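Local coordinates for protein cytochrome P450 RhF (Acinetobacter radioresistens, PDB 6RO8) that probably acts as a heme-dependent monooxygenase, this chain being the heme domain of a longer class VII cytochrome P450 that also carries reductase modules, at residues L24-G28 and E48-L53; G108-L113 and N258-M263. All blocks are in the same frame, centred on the assembly; numbering follows the deposited sequence.

Contact 1. Residues L24-G28 and E48-L53; sequences LQQKG and EFRAQL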
ATOM      1  N   LEU A  24     -21.822   6.802 -20.308  1.00 77.79           N
ATOM      2  CA  LEU A  24     -21.065   6.089 -19.287  1.00 71.87           C
ATOM      3  C   LEU A  24     -20.169   5.020 -19.909  1.00 80.84           C
ATOM      4  O   LEU A  24     -19.024   4.829 -19.485  1.00 73.43           O
ATOM      5  CB  LEU A  24     -22.021   5.471 -18.275  1.00 76.33           C
ATOM      6  CG  LEU A  24     -21.344   5.126 -16.952  1.00 74.90           C
ATOM      7  CD1 LEU A  24     -20.752   6.410 -16.336  1.00 66.31           C
ATOM      8  CD2 LEU A  24     -22.322   4.442 -16.003  1.00 66.83           C
ATOM      9  N   GLN A  25     -20.669   4.316 -20.926  1.00 86.13           N
ATOM     10  CA  GLN A  25     -19.853   3.275 -21.538  1.00 82.69           C
ATOM     11  C   GLN A  25     -18.636   3.872 -22.217  1.00 72.92           C
ATOM     12  O   GLN A  25     -17.525   3.352 -22.080  1.00 74.45           O
ATOM     13  CB  GLN A  25     -20.689   2.462 -22.519  1.00 91.79           C
ATOM     14  CG  GLN A  25     -22.078   2.204 -21.996  1.00105.76           C
ATOM     15  CD  GLN A  25     -22.626   0.864 -22.405  1.00112.87           C
ATOM     16  OE1 GLN A  25     -22.208  -0.174 -21.884  1.00124.69           O
ATOM     17  NE2 GLN A  25     -23.573   0.873 -23.338  1.00104.71           N
ATOM     18  N   GLN A  26     -18.816   4.988 -22.917  1.00 76.53           N
ATOM     19  CA  GLN A  26     -17.665   5.676 -23.486  1.00 79.29           C
ATOM     20  C   GLN A  26     -16.705   6.159 -22.395  1.00 81.88           C
ATOM     21  O   GLN A  26     -15.484   6.014 -22.529  1.00 81.46           O
ATOM     22  CB  GLN A  26     -18.130   6.838 -24.354  1.00 81.32           C
ATOM     23  CG  GLN A  26     -17.072   7.291 -25.339  1.00 96.41           C
ATOM     24  CD  GLN A  26     -16.824   6.275 -26.446  1.00112.17           C
ATOM     25  OE1 GLN A  26     -15.760   6.273 -27.079  1.00122.45           O
ATOM     26  NE2 GLN A  26     -17.806   5.402 -26.686  1.00104.77           N
ATOM     27  N   LYS A  27     -17.232   6.742 -21.309  1.00 74.14           N
ATOM     28  CA  LYS A  27     -16.345   7.180 -20.237  1.00 75.98           C
ATOM     29  C   LYS A  27     -15.562   6.002 -19.680  1.00 77.35           C
ATOM     30  O   LYS A  27     -14.372   6.127 -19.369  1.00 74.73           O
ATOM     31  CB  LYS A  27     -17.128   7.866 -19.115  1.00 72.56           C
ATOM     32  CG  LYS A  27     -17.693   9.236 -19.445  1.00 81.18           C
ATOM     33  CD  LYS A  27     -17.507  10.181 -18.259  1.00 99.74           C
ATOM     34  CE  LYS A  27     -18.826  10.514 -17.561  1.00108.45           C
ATOM     35  NZ  LYS A  27     -19.427  11.797 -18.049  1.00108.35           N
ATOM     36  N   GLY A  28     -16.216   4.843 -19.565  1.00 75.82           N
ATOM     37  CA  GLY A  28     -15.533   3.661 -19.069  1.00 78.57           C
ATOM     38  C   GLY A  28     -14.493   3.139 -20.039  1.00 75.47           C
ATOM     39  O   GLY A  28     -13.383   2.777 -19.636  1.00 78.08           O
ATOM     40  N   GLU A  48     -20.409   6.929 -10.461  1.00 74.05           N
ATOM     41  CA  GLU A  48     -21.402   6.603 -11.487  1.00 77.36           C
ATOM     42  C   GLU A  48     -21.309   5.138 -11.885  1.00 76.39           C
ATOM     43  O   GLU A  48     -22.327   4.482 -12.143  1.00 75.65           O
ATOM     44  CB  GLU A  48     -21.212   7.462 -12.741  1.00 92.20           C
ATOM     45  CG  GLU A  48     -21.090   8.964 -12.572  1.00104.49           C
ATOM     46  CD  GLU A  48     -20.431   9.613 -13.800  1.00115.95           C
ATOM     47  OE1 GLU A  48     -19.196   9.457 -13.992  1.00112.30           O
ATOM     48  OE2 GLU A  48     -21.154  10.255 -14.593  1.00118.82           O
ATOM     49  N   PHE A  49     -20.083   4.612 -11.951  1.00 73.00           N
ATOM     50  CA  PHE A  49     -19.891   3.232 -12.384  1.00 78.55           C
ATOM     51  C   PHE A  49     -20.387   2.239 -11.337  1.00 75.58           C
ATOM     52  O   PHE A  49     -20.997   1.223 -11.689  1.00 70.87           O
ATOM     53  CB  PHE A  49     -18.421   2.989 -12.725  1.00 75.02           C
ATOM     54  CG  PHE A  49     -17.950   3.753 -13.931  1.00 70.85           C
ATOM     55  CD1 PHE A  49     -18.166   3.256 -15.209  1.00 69.73           C
ATOM     56  CD2 PHE A  49     -17.300   4.973 -13.786  1.00 66.98           C
ATOM     57  CE1 PHE A  49     -17.730   3.956 -16.325  1.00 75.61           C
ATOM     58  CE2 PHE A  49     -16.859   5.683 -14.906  1.00 68.90           C
ATOM     59  CZ  PHE A  49     -17.076   5.176 -16.175  1.00 69.29           C
ATOM     60  N   ARG A  50     -20.136   2.505 -10.045  1.00 69.28           N
ATOM     61  CA  ARG A  50     -20.770   1.686  -9.018  1.00 76.72           C
ATOM     62  C   ARG A  50     -22.271   1.620  -9.244  1.00 77.78           C
ATOM     63  O   ARG A  50     -22.887   0.561  -9.076  1.00 82.72           O
ATOM     64  CB  ARG A  50     -20.469   2.220  -7.607  1.00 71.12           C
ATOM     65  CG  ARG A  50     -19.026   2.062  -7.186  1.00 73.21           C
ATOM     66  CD  ARG A  50     -18.822   2.155  -5.671  1.00 71.10           C
ATOM     67  NE  ARG A  50     -19.116   3.470  -5.098  1.00 68.33           N
ATOM     68  CZ  ARG A  50     -18.335   4.536  -5.216  1.00 63.21           C
ATOM     69  NH1 ARG A  50     -17.220   4.456  -5.916  1.00 61.29           N
ATOM     70  NH2 ARG A  50     -18.674   5.686  -4.638  1.00 73.07           N
ATOM     71  N   ALA A  51     -22.858   2.726  -9.685  1.00 70.77           N
ATOM     72  CA  ALA A  51     -24.303   2.814  -9.827  1.00 75.07           C
ATOM     73  C   ALA A  51     -24.815   2.056 -11.049  1.00 83.38           C
ATOM     74  O   ALA A  51     -25.739   1.244 -10.929  1.00 82.97           O
ATOM     75  CB  ALA A  51     -24.729   4.278  -9.898  1.00 75.35           C
ATOM     76  N   GLN A  52     -24.235   2.304 -12.236  1.00 81.14           N
ATOM     77  CA  GLN A  52     -24.834   1.838 -13.484  1.00 84.31           C
ATOM     78  C   GLN A  52     -23.903   1.065 -14.417  1.00 94.50           C
ATOM     79  O   GLN A  52     -24.334   0.703 -15.518  1.00 96.39           O
ATOM     80  CB  GLN A  52     -25.436   3.023 -14.269  1.00 92.31           C
ATOM     81  CG  GLN A  52     -26.266   4.004 -13.436  1.00100.93           C
ATOM     82  CD  GLN A  52     -27.676   3.495 -13.150  1.00112.97           C
ATOM     83  OE1 GLN A  52     -28.125   2.514 -13.743  1.00122.34           O
ATOM     84  NE2 GLN A  52     -28.369   4.147 -12.219  1.00116.96           N
ATOM     85  N   LEU A  53     -22.652   0.794 -14.024  1.00 97.27           N
ATOM     86  CA  LEU A  53     -21.724   0.087 -14.909  1.00 88.00           C
ATOM     87  C   LEU A  53     -20.587  -0.505 -14.080  1.00 84.28           C
ATOM     88  O   LEU A  53     -19.410  -0.185 -14.299  1.00 81.72           O
ATOM     89  CB  LEU A  53     -21.195   1.029 -16.001  1.00 81.87           C
ATOM     90  CG  LEU A  53     -20.369   0.434 -17.162  1.00 72.25           C
ATOM     91  CD1 LEU A  53     -21.054  -0.744 -17.770  1.00 65.01           C
ATOM     92  CD2 LEU A  53     -20.018   1.472 -18.223  1.00 72.04           C
TER
HETATM   93  O   HOH W   1     -21.850   9.870 -17.761  1.00 95.45           O
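Leu24 and Phe49 form the apolar centre of a helix-helix contact at the N-terminal end of the cytochrome P450 fold. Helix 20-29 packs here against the short helix 47-52 and Leu53 just after it, which lead into the first sheet strand, 55-58. The segment axes cross at -127° and stay 11.2 Å apart.

The apolar contacts spread from Leu24. Leu24 CD1 makes a CH-pi contact, 4.0 Å from the centroid of the Phe49 ring and 17° off the normal. CG is anti to the backbone N (chi1 -160°), which swings the isopropyl end toward helix 47-52; chi2 then sets the two methyls on different neighbours. CD1 also touches Glu48 CB, while Leu24 CD2 lies 3.6 Å from Leu53 CB and touches Gln52 CB. The ring of Phe49 also stacks with Phe56, which ties the contact to the sheet.

The charged contacts are looser. Lys27 NZ and Glu48 OE2 are 4.2 Å apart, beyond a salt bridge. A water lies between them, accepting a weak bond from the ammonium group and donating to the carboxylate.

The ring edge of Phe49 meets helix backbone: Phe49 CZ lies 3.5 Å from Gly28 N, near the ring plane.

Contact 2. Residues G108-L113 and N258-M263; sequences GMNRTL and NYLHSM. With HEM (protoporphyrin IX containing Fe), chain B.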
ATOM      1  N   GLY A 108      16.335  -9.202 -11.556  1.00 87.48           N
ATOM      2  CA  GLY A 108      15.699 -10.501 -11.612  1.00 91.33           C
ATOM      3  C   GLY A 108      14.477 -10.626 -10.736  1.00 91.53           C
ATOM      4  O   GLY A 108      14.205 -11.695 -10.180  1.00102.09           O
ATOM      5  N   MET A 109      13.729  -9.544 -10.606  1.00 86.47           N
ATOM      6  CA  MET A 109      12.557  -9.559  -9.742  1.00 90.39           C
ATOM      7  C   MET A 109      11.511 -10.507 -10.298  1.00 91.55           C
ATOM      8  O   MET A 109      11.057 -10.336 -11.429  1.00 90.38           O
ATOM      9  CB  MET A 109      11.980  -8.156  -9.635  1.00 85.10           C
ATOM     10  CG  MET A 109      10.674  -8.111  -8.927  1.00 85.44           C
ATOM     11  SD  MET A 109      10.909  -7.911  -7.178  1.00 85.92           S
ATOM     12  CE  MET A 109       9.415  -8.707  -6.622  1.00 96.40           C
ATOM     13  N   ASN A 110      11.110 -11.513  -9.503  1.00 92.21           N
ATOM     14  CA  ASN A 110      10.092 -12.453  -9.909  1.00 91.98           C
ATOM     15  C   ASN A 110       9.065 -12.538  -8.790  1.00 95.20           C
ATOM     16  O   ASN A 110       8.546 -11.504  -8.378  1.00105.81           O
ATOM     17  CB  ASN A 110      10.687 -13.795 -10.303  1.00 97.19           C
ATOM     18  CG  ASN A 110       9.725 -14.643 -11.115  1.00108.40           C
ATOM     19  OD1 ASN A 110       8.880 -14.126 -11.852  1.00109.78           O
ATOM     20  ND2 ASN A 110       9.843 -15.956 -10.979  1.00119.94           N
ATOM     21  N   ARG A 111       8.756 -13.724  -8.293  1.00 89.45           N
ATOM     22  CA  ARG A 111       7.707 -13.884  -7.300  1.00 89.06           C
ATOM     23  C   ARG A 111       8.212 -13.659  -5.879  1.00 87.48           C
ATOM     24  O   ARG A 111       9.294 -14.120  -5.500  1.00 91.62           O
ATOM     25  CB  ARG A 111       7.113 -15.282  -7.404  1.00 98.30           C
ATOM     26  CG  ARG A 111       6.829 -15.680  -8.807  1.00104.72           C
ATOM     27  CD  ARG A 111       5.921 -14.667  -9.460  1.00105.38           C
ATOM     28  NE  ARG A 111       4.574 -15.202  -9.559  1.00105.72           N
ATOM     29  CZ  ARG A 111       4.183 -16.026 -10.518  1.00112.12           C
ATOM     30  NH1 ARG A 111       5.035 -16.397 -11.462  1.00112.35           N
ATOM     31  NH2 ARG A 111       2.940 -16.477 -10.531  1.00121.16           N
ATOM     32  N   THR A 112       7.400 -12.962  -5.092  1.00 87.82           N
ATOM     33  CA  THR A 112       7.614 -12.825  -3.661  1.00 86.68           C
ATOM     34  C   THR A 112       6.510 -13.577  -2.942  1.00 78.47           C
ATOM     35  O   THR A 112       6.326 -14.778  -3.155  1.00 84.35           O
ATOM     36  CB  THR A 112       7.603 -11.359  -3.250  1.00 90.09           C
ATOM     37  OG1 THR A 112       6.370 -10.766  -3.688  1.00 85.13           O
ATOM     38  CG2 THR A 112       8.769 -10.626  -3.887  1.00 86.71           C
ATOM     39  N   LEU A 113       5.760 -12.878  -2.100  1.00 76.00           N
ATOM     40  CA  LEU A 113       4.540 -13.426  -1.529  1.00 72.80           C
ATOM     41  C   LEU A 113       3.296 -12.862  -2.191  1.00 73.26           C
ATOM     42  O   LEU A 113       2.399 -13.624  -2.565  1.00 75.86           O
ATOM     43  CB  LEU A 113       4.485 -13.153  -0.022  1.00 78.88           C
ATOM     44  CG  LEU A 113       5.298 -14.087   0.869  1.00 86.38           C
ATOM     45  CD1 LEU A 113       5.085 -13.738   2.330  1.00 82.91           C
ATOM     46  CD2 LEU A 113       4.918 -15.530   0.609  1.00101.39           C
ATOM     47  N   ASN A 258      15.869 -16.853  -5.380  1.00117.28           N
ATOM     48  CA  ASN A 258      15.293 -15.697  -6.063  1.00103.72           C
ATOM     49  C   ASN A 258      14.216 -15.050  -5.216  1.00 94.30           C
ATOM     50  O   ASN A 258      14.103 -13.819  -5.175  1.00 86.30           O
ATOM     51  CB  ASN A 258      14.694 -16.076  -7.409  1.00 93.76           C
ATOM     52  CG  ASN A 258      13.985 -14.902  -8.051  1.00 94.79           C
ATOM     53  OD1 ASN A 258      12.771 -14.694  -7.850  1.00 98.55           O
ATOM     54  ND2 ASN A 258      14.734 -14.110  -8.803  1.00 87.22           N
ATOM     55  N   TYR A 259      13.392 -15.864  -4.554  1.00 99.34           N
ATOM     56  CA  TYR A 259      12.407 -15.284  -3.654  1.00 90.10           C
ATOM     57  C   TYR A 259      13.093 -14.428  -2.604  1.00 86.39           C
ATOM     58  O   TYR A 259      12.590 -13.362  -2.240  1.00 93.40           O
ATOM     59  CB  TYR A 259      11.558 -16.362  -2.985  1.00 80.83           C
ATOM     60  CG  TYR A 259      10.848 -15.794  -1.787  1.00 87.83           C
ATOM     61  CD1 TYR A 259       9.699 -15.020  -1.939  1.00 82.09           C
ATOM     62  CD2 TYR A 259      11.361 -15.976  -0.503  1.00 82.05           C
ATOM     63  CE1 TYR A 259       9.065 -14.477  -0.838  1.00 80.79           C
ATOM     64  CE2 TYR A 259      10.752 -15.437   0.588  1.00 80.69           C
ATOM     65  CZ  TYR A 259       9.603 -14.689   0.430  1.00 83.27           C
ATOM     66  OH  TYR A 259       9.016 -14.162   1.553  1.00 79.09           O
ATOM     67  N   LEU A 260      14.248 -14.871  -2.109  1.00 86.16           N
ATOM     68  CA  LEU A 260      14.961 -14.072  -1.118  1.00 89.82           C
ATOM     69  C   LEU A 260      15.330 -12.714  -1.686  1.00 86.54           C
ATOM     70  O   LEU A 260      15.067 -11.675  -1.066  1.00 81.61           O
ATOM     71  CB  LEU A 260      16.205 -14.818  -0.635  1.00 96.56           C
ATOM     72  CG  LEU A 260      15.998 -15.798   0.519  1.00109.76           C
ATOM     73  CD1 LEU A 260      14.966 -16.868   0.185  1.00121.31           C
ATOM     74  CD2 LEU A 260      17.337 -16.427   0.901  1.00108.80           C
ATOM     75  N   HIS A 261      15.906 -12.701  -2.882  1.00 89.68           N
ATOM     76  CA  HIS A 261      16.334 -11.444  -3.470  1.00 89.19           C
ATOM     77  C   HIS A 261      15.137 -10.598  -3.879  1.00 85.68           C
ATOM     78  O   HIS A 261      15.120  -9.382  -3.643  1.00 85.96           O
ATOM     79  CB  HIS A 261      17.247 -11.731  -4.658  1.00 95.87           C
ATOM     80  CG  HIS A 261      18.039 -10.550  -5.114  1.00 95.38           C
ATOM     81  ND1 HIS A 261      19.129 -10.666  -5.950  1.00 95.94           N
ATOM     82  CD2 HIS A 261      17.895  -9.228  -4.859  1.00 93.86           C
ATOM     83  CE1 HIS A 261      19.621  -9.465  -6.191  1.00 93.96           C
ATOM     84  NE2 HIS A 261      18.890  -8.575  -5.542  1.00 93.69           N
ATOM     85  N   SER A 262      14.118 -11.228  -4.470  1.00 81.28           N
ATOM     86  CA  SER A 262      12.929 -10.488  -4.878  1.00 81.50           C
ATOM     87  C   SER A 262      12.182  -9.930  -3.666  1.00 85.12           C
ATOM     88  O   SER A 262      11.796  -8.752  -3.650  1.00 80.97           O
ATOM     89  CB  SER A 262      12.023 -11.385  -5.730  1.00 82.75           C
ATOM     90  OG  SER A 262      12.669 -11.773  -6.949  1.00 84.49           O
ATOM     91  N   MET A 263      11.985 -10.752  -2.629  1.00 84.15           N
ATOM     92  CA  MET A 263      11.271 -10.271  -1.453  1.00 80.95           C
ATOM     93  C   MET A 263      12.050  -9.160  -0.758  1.00 74.92           C
ATOM     94  O   MET A 263      11.461  -8.177  -0.303  1.00 72.78           O
ATOM     95  CB  MET A 263      10.974 -11.426  -0.489  1.00 83.27           C
ATOM     96  CG  MET A 263      10.086 -11.047   0.713  1.00 88.35           C
ATOM     97  SD  MET A 263       8.456 -10.429   0.222  1.00 93.32           S
ATOM     98  CE  MET A 263       7.382 -11.282   1.359  1.00 89.45           C
TER
HETATM   99  CHA HEM B 500      -0.320  -7.970   1.178  1.00 58.42           C
HETATM  100  CHB HEM B 500      -1.985  -3.446   1.849  1.00 64.35           C
HETATM  101  CHC HEM B 500       1.352  -2.628   5.310  1.00 58.30           C
HETATM  102  CHD HEM B 500       3.266  -6.969   4.266  1.00 62.79           C
HETATM  103  C1A HEM B 500      -1.060  -6.817   1.034  1.00 59.53           C
HETATM  104  C2A HEM B 500      -2.137  -6.579   0.089  1.00 65.64           C
HETATM  105  C3A HEM B 500      -2.590  -5.344   0.273  1.00 61.68           C
HETATM  106  C4A HEM B 500      -1.821  -4.725   1.340  1.00 66.46           C
HETATM  107  CMA HEM B 500      -3.739  -4.698  -0.529  1.00 53.53           C
HETATM  108  CAA HEM B 500      -2.686  -7.586  -0.948  1.00 55.70           C
HETATM  109  CBA HEM B 500      -3.929  -8.209  -0.345  1.00 55.86           C
HETATM  110  CGA HEM B 500      -4.503  -9.276  -1.237  1.00 62.45           C
HETATM  111  O1A HEM B 500      -3.953  -9.507  -2.342  1.00 60.68           O
HETATM  112  O2A HEM B 500      -5.515  -9.892  -0.828  1.00 57.16           O
HETATM  113  C1B HEM B 500      -1.296  -2.871   2.892  1.00 62.66           C
HETATM  114  C2B HEM B 500      -1.639  -1.621   3.541  1.00 67.79           C
HETATM  115  C3B HEM B 500      -0.705  -1.383   4.493  1.00 61.48           C
HETATM  116  C4B HEM B 500       0.251  -2.482   4.478  1.00 63.35           C
HETATM  117  CMB HEM B 500      -2.872  -0.763   3.148  1.00 58.42           C
HETATM  118  CAB HEM B 500      -0.590  -0.214   5.500  1.00 56.96           C
HETATM  119  CBB HEM B 500      -1.534   0.696   5.737  1.00 56.08           C
HETATM  120  C1C HEM B 500       2.173  -3.733   5.335  1.00 64.17           C
HETATM  121  C2C HEM B 500       3.342  -3.953   6.171  1.00 67.48           C
HETATM  122  C3C HEM B 500       3.848  -5.168   5.860  1.00 70.25           C
HETATM  123  C4C HEM B 500       3.025  -5.744   4.834  1.00 64.02           C
HETATM  124  CMC HEM B 500       3.855  -2.938   7.216  1.00 62.17           C
HETATM  125  CAC HEM B 500       5.075  -5.949   6.408  1.00 72.77           C
HETATM  126  CBC HEM B 500       5.894  -5.448   7.334  1.00 84.17           C
HETATM  127  C1D HEM B 500       2.494  -7.613   3.330  1.00 61.68           C
HETATM  128  C2D HEM B 500       2.759  -8.917   2.770  1.00 64.83           C
HETATM  129  C3D HEM B 500       1.773  -9.204   1.929  1.00 67.66           C
HETATM  130  C4D HEM B 500       0.836  -8.086   1.917  1.00 63.41           C
HETATM  131  CMD HEM B 500       3.968  -9.827   3.079  1.00 65.40           C
HETATM  132  CAD HEM B 500       1.691 -10.505   1.098  1.00 73.07           C
HETATM  133  CBD HEM B 500       0.985 -11.625   1.849  1.00 76.93           C
HETATM  134  CGD HEM B 500       0.530 -12.672   0.857  1.00 80.31           C
HETATM  135  O1D HEM B 500       0.792 -12.497  -0.351  1.00 80.11           O
HETATM  136  O2D HEM B 500      -0.105 -13.679   1.258  1.00 82.50           O
HETATM  137  NA  HEM B 500      -0.890  -5.660   1.765  1.00 68.45           N
HETATM  138  NB  HEM B 500      -0.144  -3.364   3.487  1.00 64.09           N
HETATM  139  NC  HEM B 500       2.022  -4.852   4.534  1.00 67.64           N
HETATM  140  ND  HEM B 500       1.309  -7.136   2.790  1.00 62.99           N
HETATM  141 FE   HEM B 500       0.595  -5.247   3.173  1.00 59.25          FE
HETATM  142  O   HOH W   2       1.939  -4.552   1.439  1.00 78.69           O
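Ser262 OG receives the backbone N-H of Asn110 N at 3.0 Å, in a nearly straight bond (N-H...O 170°). Ser262 OG also lies 3.1 Å from both Asn258 O and Asn258 OD1. The hydroxyl therefore sits among polar groups of both segments. In a second link to the loop, Asn258 ND2 donates to Gly108 O at 2.8 Å, in the carbonyl plane and almost in its own amide plane.

This is the loop between helix 96-104 (probably B') and helix 121-127 (probably C), laid against helix 257-270, probably the first part of the long central helix of P450s. Farther along, the Tyr259 ring turns its edge to the loop. Tyr259 CE1 lies 3.4 Å from Thr112 C, with Leu113 N also at that edge. Met263 bends at chi2 (60°) and chi3, which carries its CE to Leu113 CD1, 3.5 Å away, while its SD meets Thr112 CB. Arg111 contributes mainly backbone to the contact; its guanidinium group turns to Asn115 O and Asp117.

Leu113 belongs to the heme pocket, and its O is 3.0 Å from HEM O1D. Polar bonds thus dominate at Gly108 and Asn110, and side-chain packing at Thr112 and Leu113, beside a heme propionate.

Overall arrangement
The two contacts are separate, with centres 38 Å apart and nearest atoms about 27 Å apart. Contact 1 closes before contact 2 opens along the chain. Contact 1 belongs to the N-terminal helices beside the five-stranded mixed sheet and lies away from the annotated sites. Contact 2 borders the heme. Leu113 O is 10.3 Å from HEM FE, whereas Phe49 CZ of contact 1 is 28.2 Å from HEM FE. The iron carries a water and, as its axial protein ligand, Cys381. Arg126, about 4 Å from Leu113 between side chains, is a heme-binding residue, and the side chain of Thr112 is about 5 Å from a bound histidine.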